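Local coordinates for protein predicted metal-dependent hydrolase of the TIM-barrel fold (Lactobacillus casei, PDB 2QPX) that binds two zinc ions in a TIM-barrel fold and is probably a hydrolase of the amidohydrolase family, its substrate unknown, at residues V12-H17 and F93-L98; E7-V12 and A354-I359; T84-I89 and A117-I122. All coordinates share one frame; numbering follows the deposited sequence. Where two conformers were deposited one is given.

Contact 1: residues V12-H17 and F93-L98; sequences VPLLDH and FHFKEL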
loop_
_atom_site.group_PDB
_atom_site.type_symbol
_atom_site.label_atom_id
_atom_site.label_comp_id
_atom_site.label_asym_id
_atom_site.label_seq_id
_atom_site.Cartn_x
_atom_site.Cartn_y
_atom_site.Cartn_z
ATOM N N VAL A 12 -27.123 -13.990 -8.808
ATOM C CA VAL A 12 -27.267 -13.150 -7.628
ATOM C C VAL A 12 -27.692 -11.720 -8.022
ATOM O O VAL A 12 -27.075 -11.107 -8.868
ATOM C CB VAL A 12 -25.944 -13.126 -6.814
ATOM C CG1 VAL A 12 -26.001 -12.084 -5.702
ATOM C CG2 VAL A 12 -25.601 -14.520 -6.254
ATOM N N PRO A 13 -28.750 -11.193 -7.412
ATOM C CA PRO A 13 -29.122 -9.809 -7.710
ATOM C C PRO A 13 -28.138 -8.775 -7.134
ATOM O O PRO A 13 -27.406 -9.055 -6.181
ATOM C CB PRO A 13 -30.481 -9.661 -7.048
ATOM C CG PRO A 13 -30.610 -10.794 -6.150
ATOM C CD PRO A 13 -29.695 -11.841 -6.477
ATOM N N LEU A 14 -28.142 -7.601 -7.748
ATOM C CA LEU A 14 -27.271 -6.480 -7.309
ATOM C C LEU A 14 -28.104 -5.303 -6.918
ATOM O O LEU A 14 -28.971 -4.871 -7.683
ATOM C CB LEU A 14 -26.313 -6.060 -8.450
ATOM C CG LEU A 14 -25.328 -7.121 -8.947
ATOM C CD1 LEU A 14 -24.665 -6.661 -10.255
ATOM C CD2 LEU A 14 -24.271 -7.485 -7.860
ATOM N N LEU A 15 -27.818 -4.754 -5.737
ATOM C CA LEU A 15 -28.375 -3.463 -5.332
ATOM C C LEU A 15 -27.200 -2.499 -5.444
ATOM O O LEU A 15 -26.258 -2.586 -4.653
ATOM C CB LEU A 15 -28.941 -3.513 -3.915
ATOM C CG LEU A 15 -29.904 -2.389 -3.521
ATOM C CD1 LEU A 15 -30.470 -2.592 -2.087
ATOM C CD2 LEU A 15 -29.299 -0.936 -3.689
ATOM N N ASP A 16 -27.257 -1.631 -6.448
ATOM C CA ASP A 16 -26.141 -0.713 -6.712
ATOM C C ASP A 16 -26.355 0.504 -5.812
ATOM O O ASP A 16 -27.085 1.435 -6.161
ATOM C CB ASP A 16 -26.107 -0.296 -8.182
ATOM C CG ASP A 16 -24.774 0.303 -8.610
ATOM O OD1 ASP A 16 -23.994 0.740 -7.725
ATOM O OD2 ASP A 16 -24.561 0.371 -9.860
ATOM N N HIS A 17 -25.671 0.491 -4.665
ATOM C CA HIS A 17 -25.987 1.465 -3.599
ATOM C C HIS A 17 -25.412 2.865 -3.844
ATOM O O HIS A 17 -25.783 3.797 -3.125
ATOM C CB HIS A 17 -25.611 0.937 -2.198
ATOM C CG HIS A 17 -24.205 1.226 -1.850
ATOM N ND1 HIS A 17 -23.854 2.278 -1.029
ATOM C CD2 HIS A 17 -23.048 0.670 -2.297
ATOM C CE1 HIS A 17 -22.534 2.377 -1.024
ATOM N NE2 HIS A 17 -22.013 1.407 -1.766
ATOM N N PHE A 93 -26.843 -8.746 -15.806
ATOM C CA PHE A 93 -26.097 -8.787 -14.548
ATOM C C PHE A 93 -26.996 -8.877 -13.308
ATOM O O PHE A 93 -26.504 -8.971 -12.202
ATOM C CB PHE A 93 -25.158 -7.602 -14.480
ATOM C CG PHE A 93 -24.074 -7.674 -15.512
ATOM C CD1 PHE A 93 -23.042 -8.612 -15.365
ATOM C CD2 PHE A 93 -24.112 -6.908 -16.665
ATOM C CE1 PHE A 93 -22.051 -8.721 -16.343
ATOM C CE2 PHE A 93 -23.134 -7.005 -17.632
ATOM C CZ PHE A 93 -22.083 -7.925 -17.465
ATOM N N HIS A 94 -28.314 -8.834 -13.511
ATOM C CA HIS A 94 -29.339 -8.971 -12.467
ATOM C C HIS A 94 -29.320 -7.746 -11.505
ATOM O O HIS A 94 -29.546 -7.896 -10.316
ATOM C CB HIS A 94 -29.214 -10.315 -11.716
ATOM C CG HIS A 94 -29.518 -11.511 -12.564
ATOM N ND1 HIS A 94 -30.662 -12.243 -12.392
ATOM C CD2 HIS A 94 -28.850 -12.084 -13.584
ATOM C CE1 HIS A 94 -30.688 -13.227 -13.282
ATOM N NE2 HIS A 94 -29.607 -13.145 -14.032
ATOM N N PHE A 95 -29.058 -6.551 -12.037
ATOM C CA PHE A 95 -29.301 -5.352 -11.235
ATOM C C PHE A 95 -30.775 -5.295 -10.847
ATOM O O PHE A 95 -31.654 -5.506 -11.685
ATOM C CB PHE A 95 -28.957 -4.089 -12.012
ATOM C CG PHE A 95 -27.480 -3.769 -12.141
ATOM C CD1 PHE A 95 -26.695 -4.370 -13.114
ATOM C CD2 PHE A 95 -26.876 -2.818 -11.321
ATOM C CE1 PHE A 95 -25.381 -4.015 -13.310
ATOM C CE2 PHE A 95 -25.551 -2.466 -11.524
ATOM C CZ PHE A 95 -24.797 -3.070 -12.477
ATOM N N LYS A 96 -31.047 -4.993 -9.589
ATOM C CA LYS A 96 -32.436 -4.854 -9.121
ATOM C C LYS A 96 -32.807 -3.480 -8.591
ATOM O O LYS A 96 -33.983 -3.179 -8.453
ATOM C CB LYS A 96 -32.772 -5.926 -8.080
ATOM C CG LYS A 96 -32.731 -7.356 -8.637
ATOM C CD LYS A 96 -33.730 -7.598 -9.752
ATOM C CE LYS A 96 -33.589 -9.049 -10.240
ATOM N NZ LYS A 96 -34.604 -9.328 -11.274
ATOM N N GLU A 97 -31.832 -2.618 -8.293
ATOM C CA GLU A 97 -32.128 -1.245 -7.851
ATOM C C GLU A 97 -30.874 -0.401 -8.022
ATOM O O GLU A 97 -29.785 -0.921 -7.835
ATOM C CB GLU A 97 -32.608 -1.212 -6.401
ATOM C CG GLU A 97 -33.193 0.131 -5.987
ATOM C CD GLU A 97 -33.658 0.197 -4.576
ATOM O OE1 GLU A 97 -33.097 -0.526 -3.732
ATOM O OE2 GLU A 97 -34.600 0.997 -4.329
ATOM N N LEU A 98 -31.064 0.877 -8.350
ATOM C CA LEU A 98 -30.007 1.872 -8.380
ATOM C C LEU A 98 -30.296 2.959 -7.375
ATOM O O LEU A 98 -31.394 3.505 -7.357
ATOM C CB LEU A 98 -29.920 2.514 -9.750
ATOM C CG LEU A 98 -29.762 1.573 -10.974
ATOM C CD1 LEU A 98 -29.625 2.440 -12.253
ATOM C CD2 LEU A 98 -28.693 0.489 -10.815
#

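Contact 2: residues E7-V12 and A354-I359; sequences EFVDQV and AWINAI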
loop_
_atom_site.group_PDB
_atom_site.type_symbol
_atom_site.label_atom_id
_atom_site.label_comp_id
_atom_site.label_asym_id
_atom_site.label_seq_id
_atom_site.Cartn_x
_atom_site.Cartn_y
_atom_site.Cartn_z
ATOM N N GLU A 7 -22.107 -20.343 -11.320
ATOM C CA GLU A 7 -23.527 -20.338 -11.672
ATOM C C GLU A 7 -24.381 -19.605 -10.621
ATOM O O GLU A 7 -25.279 -18.838 -10.947
ATOM C CB GLU A 7 -23.946 -21.797 -11.916
ATOM C CG GLU A 7 -25.398 -22.083 -12.036
ATOM C CD GLU A 7 -25.609 -23.583 -12.264
ATOM O OE1 GLU A 7 -25.069 -24.094 -13.275
ATOM O OE2 GLU A 7 -26.261 -24.240 -11.414
ATOM N N PHE A 8 -24.040 -19.797 -9.349
ATOM C CA PHE A 8 -24.690 -19.084 -8.265
ATOM C C PHE A 8 -24.531 -17.562 -8.403
ATOM O O PHE A 8 -25.499 -16.816 -8.321
ATOM C CB PHE A 8 -24.129 -19.508 -6.902
ATOM C CG PHE A 8 -24.751 -18.755 -5.760
ATOM C CD1 PHE A 8 -26.023 -19.063 -5.328
ATOM C CD2 PHE A 8 -24.097 -17.696 -5.136
ATOM C CE1 PHE A 8 -26.643 -18.377 -4.315
ATOM C CE2 PHE A 8 -24.735 -17.004 -4.098
ATOM C CZ PHE A 8 -25.987 -17.314 -3.702
ATOM N N VAL A 9 -23.291 -17.125 -8.615
ATOM C CA VAL A 9 -23.009 -15.687 -8.716
ATOM C C VAL A 9 -23.669 -15.083 -9.970
ATOM O O VAL A 9 -24.147 -13.956 -9.940
ATOM C CB VAL A 9 -21.507 -15.418 -8.639
ATOM C CG1 VAL A 9 -21.199 -13.949 -8.987
ATOM C CG2 VAL A 9 -21.000 -15.773 -7.252
ATOM N N ASP A 10 -23.774 -15.862 -11.050
ATOM C CA ASP A 10 -24.486 -15.378 -12.222
ATOM C C ASP A 10 -25.912 -14.911 -11.898
ATOM O O ASP A 10 -26.391 -13.917 -12.445
ATOM C CB ASP A 10 -24.585 -16.477 -13.305
ATOM C CG ASP A 10 -23.324 -16.654 -14.085
ATOM O OD1 ASP A 10 -22.444 -15.757 -14.085
ATOM O OD2 ASP A 10 -23.210 -17.713 -14.739
ATOM N N GLN A 11 -26.588 -15.630 -11.012
ATOM C CA GLN A 11 -27.971 -15.327 -10.708
ATOM C C GLN A 11 -28.193 -14.387 -9.517
ATOM O O GLN A 11 -29.333 -14.009 -9.227
ATOM C CB GLN A 11 -28.799 -16.615 -10.548
ATOM C CG GLN A 11 -28.403 -17.504 -9.414
ATOM C CD GLN A 11 -28.956 -17.034 -8.080
ATOM O OE1 GLN A 11 -30.175 -16.926 -7.929
ATOM N NE2 GLN A 11 -28.061 -16.750 -7.100
ATOM N N VAL A 12 -27.123 -13.990 -8.808
ATOM C CA VAL A 12 -27.267 -13.150 -7.628
ATOM C C VAL A 12 -27.692 -11.720 -8.022
ATOM O O VAL A 12 -27.075 -11.107 -8.868
ATOM C CB VAL A 12 -25.944 -13.126 -6.814
ATOM C CG1 VAL A 12 -26.001 -12.084 -5.702
ATOM C CG2 VAL A 12 -25.601 -14.520 -6.254
ATOM N N ALA A 354 -24.179 -17.142 1.584
ATOM C CA ALA A 354 -24.725 -16.129 2.520
ATOM C C ALA A 354 -23.916 -14.828 2.431
ATOM O O ALA A 354 -24.485 -13.750 2.331
ATOM C CB ALA A 354 -24.720 -16.648 3.962
ATOM N N TRP A 355 -22.593 -14.957 2.383
ATOM C CA TRP A 355 -21.726 -13.785 2.285
ATOM C C TRP A 355 -21.839 -13.095 0.931
ATOM O O TRP A 355 -21.916 -11.841 0.849
ATOM C CB TRP A 355 -20.301 -14.184 2.616
ATOM C CG TRP A 355 -20.036 -14.369 4.099
ATOM C CD1 TRP A 355 -20.728 -13.814 5.127
ATOM C CD2 TRP A 355 -18.944 -15.069 4.675
ATOM N NE1 TRP A 355 -20.126 -14.130 6.330
ATOM C CE2 TRP A 355 -19.015 -14.877 6.081
ATOM C CE3 TRP A 355 -17.884 -15.806 4.149
ATOM C CZ2 TRP A 355 -18.110 -15.448 6.956
ATOM C CZ3 TRP A 355 -16.971 -16.381 5.045
ATOM C CH2 TRP A 355 -17.083 -16.163 6.418
ATOM N N ILE A 356 -21.901 -13.887 -0.146
ATOM C CA ILE A 356 -22.094 -13.318 -1.492
ATOM C C ILE A 356 -23.431 -12.532 -1.564
ATOM O O ILE A 356 -23.480 -11.402 -2.085
ATOM C CB ILE A 356 -21.969 -14.451 -2.576
ATOM C CG1 ILE A 356 -20.517 -14.886 -2.712
ATOM C CG2 ILE A 356 -22.614 -13.984 -3.922
ATOM C CD1 ILE A 356 -20.306 -16.268 -3.410
ATOM N N ASN A 357 -24.505 -13.111 -1.035
ATOM C CA ASN A 357 -25.770 -12.434 -0.993
ATOM C C ASN A 357 -25.688 -11.092 -0.198
ATOM O O ASN A 357 -26.249 -10.086 -0.617
ATOM C CB ASN A 357 -26.865 -13.328 -0.408
ATOM C CG ASN A 357 -27.465 -14.280 -1.413
ATOM O OD1 ASN A 357 -27.668 -13.929 -2.569
ATOM N ND2 ASN A 357 -27.821 -15.489 -0.941
ATOM N N ALA A 358 -25.016 -11.126 0.951
ATOM C CA ALA A 358 -24.824 -9.951 1.800
ATOM C C ALA A 358 -24.193 -8.832 0.978
ATOM O O ALA A 358 -24.680 -7.699 0.924
ATOM C CB ALA A 358 -23.944 -10.342 3.009
ATOM N N ILE A 359 -23.091 -9.176 0.325
ATOM C CA ILE A 359 -22.285 -8.187 -0.381
ATOM C C ILE A 359 -23.030 -7.580 -1.590
ATOM O O ILE A 359 -23.008 -6.363 -1.806
ATOM C CB ILE A 359 -20.968 -8.805 -0.826
ATOM C CG1 ILE A 359 -20.132 -9.274 0.389
ATOM C CG2 ILE A 359 -20.150 -7.846 -1.693
ATOM C CD1 ILE A 359 -18.924 -10.198 0.054
HETATM O O HOH W 1 -29.072 -15.124 -4.647
#

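Contact 3: residues T84-I89 and A117-I122; sequences TYNHRI and AELVGI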
loop_
_atom_site.group_PDB
_atom_site.type_symbol
_atom_site.label_atom_id
_atom_site.label_comp_id
_atom_site.label_asym_id
_atom_site.label_seq_id
_atom_site.Cartn_x
_atom_site.Cartn_y
_atom_site.Cartn_z
ATOM N N THR A 84 -34.158 -0.745 -24.774
ATOM C CA THR A 84 -33.838 -2.147 -25.029
ATOM C C THR A 84 -32.403 -2.491 -24.623
ATOM O O THR A 84 -32.156 -3.476 -23.942
ATOM C CB THR A 84 -34.030 -2.496 -26.543
ATOM O OG1 THR A 84 -35.413 -2.324 -26.878
ATOM C CG2 THR A 84 -33.594 -3.924 -26.853
ATOM N N TYR A 85 -31.507 -1.623 -25.029
ATOM C CA TYR A 85 -30.060 -1.799 -24.775
ATOM C C TYR A 85 -29.733 -1.759 -23.276
ATOM O O TYR A 85 -29.051 -2.643 -22.744
ATOM C CB TYR A 85 -29.293 -0.721 -25.514
ATOM C CG TYR A 85 -27.788 -0.871 -25.458
ATOM C CD1 TYR A 85 -27.159 -2.005 -25.976
ATOM C CD2 TYR A 85 -26.994 0.108 -24.872
ATOM C CE1 TYR A 85 -25.793 -2.150 -25.927
ATOM C CE2 TYR A 85 -25.600 -0.039 -24.821
ATOM C CZ TYR A 85 -25.015 -1.178 -25.360
ATOM O OH TYR A 85 -23.638 -1.346 -25.293
ATOM N N ASN A 86 -30.252 -0.748 -22.590
ATOM C CA ASN A 86 -30.132 -0.691 -21.123
ATOM C C ASN A 86 -30.729 -1.936 -20.450
ATOM O O ASN A 86 -30.113 -2.542 -19.573
ATOM C CB ASN A 86 -30.723 0.608 -20.570
ATOM C CG ASN A 86 -29.763 1.772 -20.695
ATOM O OD1 ASN A 86 -28.930 1.991 -19.813
ATOM N ND2 ASN A 86 -29.841 2.510 -21.803
ATOM N N HIS A 87 -31.939 -2.335 -20.864
ATOM C CA HIS A 87 -32.557 -3.518 -20.300
ATOM C C HIS A 87 -31.662 -4.757 -20.473
ATOM O O HIS A 87 -31.586 -5.595 -19.596
ATOM C CB HIS A 87 -33.953 -3.759 -20.900
ATOM C CG HIS A 87 -35.056 -2.998 -20.244
ATOM N ND1 HIS A 87 -35.074 -1.626 -20.173
ATOM C CD2 HIS A 87 -36.227 -3.421 -19.704
ATOM C CE1 HIS A 87 -36.186 -1.234 -19.567
ATOM N NE2 HIS A 87 -36.902 -2.309 -19.267
ATOM N N ARG A 88 -31.008 -4.874 -21.623
ATOM C CA ARG A 88 -30.150 -6.043 -21.879
ATOM C C ARG A 88 -28.989 -6.128 -20.895
ATOM O O ARG A 88 -28.724 -7.180 -20.328
ATOM C CB ARG A 88 -29.549 -5.982 -23.279
ATOM C CG ARG A 88 -30.460 -6.279 -24.399
ATOM C CD ARG A 88 -29.693 -6.228 -25.724
ATOM N NE ARG A 88 -30.586 -6.545 -26.807
ATOM C CZ ARG A 88 -30.220 -6.602 -28.070
ATOM N NH1 ARG A 88 -28.968 -6.391 -28.438
ATOM N NH2 ARG A 88 -31.137 -6.914 -28.976
ATOM N N ILE A 89 -28.362 -4.981 -20.627
ATOM C CA ILE A 89 -27.184 -4.953 -19.756
ATOM C C ILE A 89 -27.581 -5.084 -18.302
ATOM O O ILE A 89 -27.054 -5.927 -17.587
ATOM C CB ILE A 89 -26.320 -3.711 -20.027
ATOM C CG1 ILE A 89 -25.724 -3.800 -21.426
ATOM C CG2 ILE A 89 -25.197 -3.515 -18.933
ATOM C CD1 ILE A 89 -25.024 -2.539 -21.935
ATOM N N ALA A 117 -35.788 4.949 -14.324
ATOM C CA ALA A 117 -36.339 3.644 -13.952
ATOM C C ALA A 117 -36.986 2.944 -15.177
ATOM O O ALA A 117 -36.820 1.723 -15.373
ATOM C CB ALA A 117 -37.329 3.766 -12.785
ATOM N N GLU A 118 -37.676 3.705 -16.021
ATOM C CA GLU A 118 -38.285 3.138 -17.251
ATOM C C GLU A 118 -37.198 2.647 -18.216
ATOM O O GLU A 118 -37.324 1.571 -18.855
ATOM C CB GLU A 118 -39.208 4.142 -17.983
ATOM C CG GLU A 118 -39.567 3.644 -19.418
ATOM C CD GLU A 118 -40.657 4.415 -20.166
ATOM O OE1 GLU A 118 -41.371 5.218 -19.491
ATOM O OE2 GLU A 118 -40.789 4.172 -21.403
ATOM N N LEU A 119 -36.148 3.431 -18.346
ATOM C CA LEU A 119 -35.046 3.136 -19.236
ATOM C C LEU A 119 -34.328 1.836 -18.862
ATOM O O LEU A 119 -34.006 1.017 -19.737
ATOM C CB LEU A 119 -34.073 4.324 -19.211
ATOM C CG LEU A 119 -32.921 4.193 -20.153
ATOM C CD1 LEU A 119 -33.412 4.346 -21.678
ATOM C CD2 LEU A 119 -31.852 5.213 -19.767
ATOM N N VAL A 120 -34.059 1.641 -17.569
ATOM C CA VAL A 120 -33.222 0.543 -17.103
ATOM C C VAL A 120 -34.043 -0.668 -16.648
ATOM O O VAL A 120 -33.507 -1.760 -16.528
ATOM C CB VAL A 120 -32.207 1.035 -16.022
ATOM C CG1 VAL A 120 -31.313 2.157 -16.592
ATOM C CG2 VAL A 120 -32.889 1.473 -14.725
ATOM N N GLY A 121 -35.322 -0.442 -16.342
ATOM C CA GLY A 121 -36.252 -1.507 -15.983
ATOM C C GLY A 121 -36.321 -1.923 -14.522
ATOM O O GLY A 121 -36.889 -2.991 -14.198
ATOM N N ILE A 122 -35.763 -1.085 -13.641
ATOM C CA ILE A 122 -35.683 -1.376 -12.221
ATOM C C ILE A 122 -35.870 -0.072 -11.460
ATOM O O ILE A 122 -35.683 1.000 -12.015
ATOM C CB ILE A 122 -34.333 -2.070 -11.847
ATOM C CG1 ILE A 122 -33.125 -1.254 -12.317
ATOM C CG2 ILE A 122 -34.276 -3.531 -12.418
ATOM C CD1 ILE A 122 -31.765 -1.775 -11.841
#

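Contact 1: residues V12-H17 and F93-L98
A parallel pair of barrel strands of the TIM-barrel fold forms here, with L14 set against F95 and D16 against L98. The strand of L14 carries the zinc ligand H18, and H20 follows directly after it. Three backbone hydrogen bonds join the segments. L14 N donates to H94 O at 2.9 Å. K96 N donates to L14 O at 2.8 Å. D16 N donates to E97 O at 3.0 Å. The register slips by one residue between L14 and L15, a beta bulge. L14 and F95 carry the apolar part. CD1 of L14 sits over the centre of the F95 ring, 4.1 Å from its centroid, in a CH-pi contact. At the edge of the same ring, in its plane, D16 OD2 comes within 3.4 Å of F95 CE2. D16 and F95 run side by side, with CG of D16 anti to its backbone N (chi1 -163°). On the face with L15, the extended E97 side chain lies alongside it and puts OE1 3.7 Å from L15 CG. P13 CB meets K96 CG at 3.6 Å. The E97 backbone N, at the bulge, is buried without a partner. The buried D16 carboxylate, about 5 Å from the side chain of H18, has its OD2 hydrogen-bonded to S317 while the ring edge of F95 lies against it, which probably limits its rotation near the metal site.

Contact 2: residues E7-V12 and A354-I359
The side chains of F8, V9 and V12 meet I356 and N357 where two helices pack together. Helix 6-11 is the short N-terminal helix before the first barrel strand. Helix 349-367 is the last helix of this TIM-barrel protein. The axes of 7-11 and 354-359 approach to 10.9 Å at the closest, with 24° between their directions. Side chains fill the interface, and no direct hydrogen bond crosses it. F8 and I356 run antiparallel past one another. The ring edge of F8 does the touching: its CE2 lies 3.7 Å from I356 CG2. CG of F8 is anti to the backbone N (chi1 178°), on a bond to CB that points toward the other helix. I356 is touched by F8, V9 and V12. V9 and V12 both lie roughly perpendicular to it. V9 places CG2 3.9 Å from I356 CD1. V12 has its CG2 3.8 Å from I356 CG2. F341 of helix 323-342 and L5 also touch I356. N357 stands across F8, its amide plane turned 66° from the ring. Its ND2 lies at the ring edge, in plane, 3.8 Å from F8 CZ. The other amide atom, OD1, approaches V12 CG1 and accepts a hydrogen bond from W361 NE1. In the conformer given, one of two, Q11 folds back over one face of the F8 ring, with NE2 above the plane and offset toward the rim. There NE2 also donates to F8 O at 2.8 Å, nearly in the plane of its own amide. With Q11 so placed, a water bridges the helices: it accepts from Q11 NE2 at 3.1 Å and donates to N357 OD1 at 2.8 Å.

Contact 3: residues T84-I89 and A117-I122
The imidazole of H87 has V120 O over one face, 4.0 Å above its plane and offset toward the rim. E118 O lies at its edge, in plane, 3.1 Å from H87 CE1. L119 O is also near the ring plane, and H87 ND1 gives it a weak hydrogen bond of 2.9 Å, bent to 123° at the hydrogen. A83 O is a second weak partner of ND1. NE2 comes to 3.4 Å from G121 CA. G121 has positive phi, and a side chain there would clash with the ring. CG of N86 is anti to its carbonyl carbon (chi1 -81°), which brings it beside L119. The two side chains lie at a slant, with N86 ND2 3.9 Å from L119 CG. N86 CB rests 3.4 Å from L119 O, and OD1 faces V120 CG1 at 4.0 Å. ND2 also hydrogen-bonds Y82 O in the preceding turn. An alanine at N86 would probably open a gap beside the L119 and V120 side chains and leave Y82 O without the side-chain ND2 bond. The loop residue L22 touches N86, L119 and V120. The contact joins helix 79-92 to the C-terminal end of helix 113-120, which G121 terminates. These helices precede and follow strand 95-101, the helix-strand-helix succession of a TIM barrel.

How the contacts relate
Contact 1 lies in the parallel barrel sheet, between strands 14-19 and 95-101. Contact 2 is centred about 11 Å from it and shares V12, where helix 6-11 runs into strand 14-19. Contact 3 is centred about 12 Å from contact 1. Its helices, 79-92 and 113-120, come just before and just after strand 95-101, and I122 touches that strand. Contacts 2 and 3 are about 22 Å apart between centres and do not touch. Along the chain, contact 2 joins the two ends and brackets the others, while the segments of contacts 1 and 3 alternate. Contact 1 thus joins two strands of the zinc-binding barrel, and contacts 2 and 3 join helices, three of which flank those strands in sequence.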